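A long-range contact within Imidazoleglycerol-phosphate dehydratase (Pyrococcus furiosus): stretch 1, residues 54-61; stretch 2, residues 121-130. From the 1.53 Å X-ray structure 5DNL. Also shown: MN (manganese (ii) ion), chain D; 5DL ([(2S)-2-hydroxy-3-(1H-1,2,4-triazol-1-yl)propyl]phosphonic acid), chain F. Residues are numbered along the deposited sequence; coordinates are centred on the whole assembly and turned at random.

Stretch 1, residues 54-61: LWEDIGIT
Stretch 2, residues 121-130: EFVWGLARGL

Both stretches are helical throughout, with phi/psi near -60/-45, and they run in nearly the same direction: their axes cross at -26° and approach to 6.5 Å. Spacing this tight brings backbone against backbone, and the register follows: CA of Glu 56 lies 4.4 Å from CA of Phe 122, CA of Gly 59 4.1 Å from CA of Leu 126, and CA of Ile 60 4.3 Å from CA of Gly 125. No direct hydrogen bond crosses the interface; CA-H...O contacts, apolar packing, a shared metal and one bridging water do the work.

Glu 121 starts the walk with its CA-to-CB bond toward stretch 1 and chi1 and chi2 both m, chi3 -73°. Its OE1 binds manganese at 2.2 Å, as does OE1 of Glu 56 (chi1 t, chi2 t, chi3 3°). The two carboxylates can therefore sit with Glu 56 OE1 and Glu 121 OE1 just 3.1 Å apart, because the cation between them offsets their repulsion. N4 of the triazole of the bound ligand 5DL (2.3 Å from MN) and water 2 (2.2 Å) also bind the metal, with two ligands from elsewhere in the structure. On the backbone, Glu 56 CA meets Glu 121 O at 3.5 Å.

Phe 122, chi1 t and chi2 82°, has the most surface covered by the other stretch, 83 Å². Its CA donates toward Trp 55 O at 3.4 Å, its CB meets CE3 at the edge of the Trp 55 ring (chi1 m, chi2 59°) at 4.0 Å, and its own ring edge receives Ile 58, with CE1 to CG2 at 3.9 Å. Its carbonyl O lies 3.6 Å from Gly 59 CA; a CB on that glycine would come within 2.2 Å of the same oxygen.

Val 123 points away. At Gly 125 the two backbones meet directly: its C lies 3.4 Å from Gly 59 C, its O accepts a contact from Ile 60 CA at 3.3 Å, and a CB here would fall 2.4 Å from Glu 56 O. Leu 126 (chi1 t, chi2 p) returns the CA-H...O pattern, its CA 3.2 Å from Gly 59 O.

Arg 128 (chi1 m, chi2 and chi3 t, chi4 135°) reaches back through water 1, which accepts from NH1 at 2.9 Å and donates to Glu 56 OE2 at 2.8 Å. Gly 129 closes the contact, its CA 3.6 Å from Ile 60 O, where a CB would clash at 2.2 Å. The rule is plain: Gly 59, Gly 125 and Gly 129 leave room for close helices.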

# COMPACT_ATOMS: atom_id res chain seq x y z
N LEU A 54 -26.21 -38.61 6.31
CA LEU A 54 -26.43 -39.38 5.10
C LEU A 54 -25.25 -39.37 4.15
O LEU A 54 -24.78 -40.40 3.71
CB LEU A 54 -27.67 -38.88 4.35
CG LEU A 54 -27.94 -39.51 3.00
CD1 LEU A 54 -28.35 -40.97 3.15
CD2 LEU A 54 -28.98 -38.70 2.24
N TRP A 55 -24.77 -38.18 3.80
CA TRP A 55 -23.68 -38.07 2.82
C TRP A 55 -22.40 -38.77 3.30
O TRP A 55 -21.74 -39.49 2.55
CB TRP A 55 -23.42 -36.61 2.41
CG TRP A 55 -24.44 -36.06 1.45
CD1 TRP A 55 -25.79 -35.95 1.65
CD2 TRP A 55 -24.20 -35.56 0.12
NE1 TRP A 55 -26.39 -35.41 0.54
CE2 TRP A 55 -25.45 -35.17 -0.41
CE3 TRP A 55 -23.04 -35.40 -0.67
CZ2 TRP A 55 -25.57 -34.63 -1.69
CZ3 TRP A 55 -23.17 -34.86 -1.93
CH2 TRP A 55 -24.43 -34.49 -2.43
N GLU A 56 -22.04 -38.52 4.55
CA GLU A 56 -20.85 -39.13 5.14
C GLU A 56 -21.03 -40.65 5.21
O GLU A 56 -20.13 -41.39 4.83
CB GLU A 56 -20.63 -38.56 6.54
CG GLU A 56 -19.54 -39.26 7.31
CD GLU A 56 -19.10 -38.51 8.54
OE1 GLU A 56 -19.68 -37.45 8.85
OE2 GLU A 56 -18.19 -39.02 9.22
N ASP A 57 -22.18 -41.11 5.72
CA ASP A 57 -22.35 -42.54 5.95
C ASP A 57 -22.52 -43.33 4.64
O ASP A 57 -22.09 -44.48 4.55
CB ASP A 57 -23.50 -42.76 6.91
CG ASP A 57 -23.21 -42.20 8.31
OD1 ASP A 57 -22.12 -41.59 8.56
OD2 ASP A 57 -24.09 -42.35 9.17
N ILE A 58 -23.10 -42.70 3.63
CA ILE A 58 -23.09 -43.22 2.27
C ILE A 58 -21.66 -43.38 1.79
O ILE A 58 -21.28 -44.42 1.22
CB ILE A 58 -23.93 -42.33 1.32
CG1 ILE A 58 -25.43 -42.57 1.53
CG2 ILE A 58 -23.52 -42.48 -0.15
CD1 ILE A 58 -25.99 -43.82 0.86
N GLY A 59 -20.84 -42.36 1.99
CA GLY A 59 -19.45 -42.47 1.60
C GLY A 59 -18.76 -43.63 2.29
O GLY A 59 -18.07 -44.41 1.64
N ILE A 60 -18.94 -43.74 3.60
CA ILE A 60 -18.32 -44.83 4.36
C ILE A 60 -18.79 -46.18 3.83
O ILE A 60 -17.95 -47.06 3.60
CB ILE A 60 -18.62 -44.73 5.86
CG1 ILE A 60 -18.00 -43.47 6.49
CG2 ILE A 60 -18.14 -45.98 6.59
CD1 ILE A 60 -18.49 -43.14 7.89
N THR A 61 -20.10 -46.34 3.68
CA THR A 61 -20.66 -47.66 3.33
C THR A 61 -20.28 -48.02 1.89
O THR A 61 -19.91 -49.16 1.61
CB THR A 61 -22.18 -47.67 3.53
OG1 THR A 61 -22.50 -47.20 4.83
CG2 THR A 61 -22.74 -49.11 3.38
N GLU A 121 -17.73 -34.30 3.14
CA GLU A 121 -18.01 -35.38 4.07
C GLU A 121 -18.26 -36.71 3.36
O GLU A 121 -17.84 -37.78 3.84
CB GLU A 121 -19.12 -34.99 5.04
CG GLU A 121 -18.62 -33.97 6.04
CD GLU A 121 -17.49 -34.51 6.87
OE1 GLU A 121 -17.73 -35.36 7.76
OE2 GLU A 121 -16.34 -34.14 6.58
N PHE A 122 -18.88 -36.67 2.19
CA PHE A 122 -18.98 -37.88 1.38
C PHE A 122 -17.58 -38.41 1.00
O PHE A 122 -17.30 -39.61 1.13
CB PHE A 122 -19.81 -37.63 0.10
CG PHE A 122 -19.67 -38.74 -0.92
CD1 PHE A 122 -20.44 -39.89 -0.81
CD2 PHE A 122 -18.76 -38.65 -1.95
CE1 PHE A 122 -20.29 -40.94 -1.72
CE2 PHE A 122 -18.61 -39.68 -2.86
CZ PHE A 122 -19.37 -40.82 -2.74
N VAL A 123 -16.71 -37.52 0.53
CA VAL A 123 -15.38 -37.91 0.06
C VAL A 123 -14.52 -38.43 1.21
O VAL A 123 -13.83 -39.46 1.07
CB VAL A 123 -14.67 -36.77 -0.71
CG1 VAL A 123 -13.27 -37.20 -1.11
CG2 VAL A 123 -15.47 -36.40 -1.96
N TRP A 124 -14.54 -37.75 2.36
CA TRP A 124 -13.86 -38.27 3.53
C TRP A 124 -14.41 -39.61 3.98
O TRP A 124 -13.64 -40.49 4.38
CB TRP A 124 -13.88 -37.28 4.71
CG TRP A 124 -12.67 -36.43 4.81
CD1 TRP A 124 -12.59 -35.08 4.58
CD2 TRP A 124 -11.36 -36.85 5.18
NE1 TRP A 124 -11.30 -34.64 4.80
CE2 TRP A 124 -10.53 -35.71 5.18
CE3 TRP A 124 -10.81 -38.08 5.53
CZ2 TRP A 124 -9.17 -35.78 5.50
CZ3 TRP A 124 -9.46 -38.13 5.86
CH2 TRP A 124 -8.67 -36.99 5.85
N GLY A 125 -15.72 -39.77 3.91
CA GLY A 125 -16.35 -41.05 4.26
C GLY A 125 -15.85 -42.15 3.34
O GLY A 125 -15.46 -43.24 3.79
N LEU A 126 -15.86 -41.86 2.04
CA LEU A 126 -15.37 -42.79 1.04
C LEU A 126 -13.89 -43.13 1.25
O LEU A 126 -13.49 -44.30 1.20
CB LEU A 126 -15.60 -42.18 -0.35
CG LEU A 126 -15.16 -42.96 -1.57
CD1 LEU A 126 -15.93 -44.27 -1.63
CD2 LEU A 126 -15.35 -42.17 -2.86
N ALA A 127 -13.07 -42.12 1.52
CA ALA A 127 -11.66 -42.36 1.78
C ALA A 127 -11.45 -43.26 2.98
O ALA A 127 -10.55 -44.13 2.96
CB ALA A 127 -10.91 -41.04 1.97
N ARG A 128 -12.22 -43.03 4.04
CA ARG A 128 -12.12 -43.85 5.25
C ARG A 128 -12.68 -45.26 5.09
O ARG A 128 -12.10 -46.20 5.63
CB ARG A 128 -12.76 -43.12 6.43
CG ARG A 128 -11.97 -41.89 6.88
CD ARG A 128 -12.75 -41.08 7.87
NE ARG A 128 -11.96 -39.93 8.33
CZ ARG A 128 -12.41 -38.69 8.45
NH1 ARG A 128 -13.69 -38.39 8.24
NH2 ARG A 128 -11.55 -37.74 8.79
N GLY A 129 -13.77 -45.41 4.34
CA GLY A 129 -14.38 -46.75 4.15
C GLY A 129 -13.60 -47.63 3.21
O GLY A 129 -13.42 -48.83 3.46
N LEU A 130 -13.13 -47.04 2.11
CA LEU A 130 -12.28 -47.74 1.14
C LEU A 130 -10.85 -47.90 1.63
O LEU A 130 -10.19 -48.89 1.28
CB LEU A 130 -12.34 -47.04 -0.22
CG LEU A 130 -11.50 -47.57 -1.37
CD1 LEU A 130 -11.87 -49.04 -1.65
CD2 LEU A 130 -11.64 -46.68 -2.58
MN MN D . -18.94 -35.52 9.57
N1 5DL F . -21.82 -35.53 12.96
C3 5DL F . -19.80 -36.45 12.60
N2 5DL F . -20.79 -36.27 13.49
C8 5DL F . -21.66 -38.32 16.61
C7 5DL F . -21.84 -37.81 15.18
C6 5DL F . -20.75 -36.80 14.84
C5 5DL F . -21.39 -35.28 11.72
O10 5DL F . -19.77 -40.06 15.86
P9 5DL F . -20.08 -39.12 16.97
O11 5DL F . -20.25 -39.80 18.31
O12 5DL F . -19.00 -38.06 17.11
O13 5DL F . -23.12 -37.17 15.01
N4 5DL F . -20.18 -35.81 11.46
O HOH W 1 -15.97 -40.08 7.93
O HOH W 2 -17.53 -36.86 10.61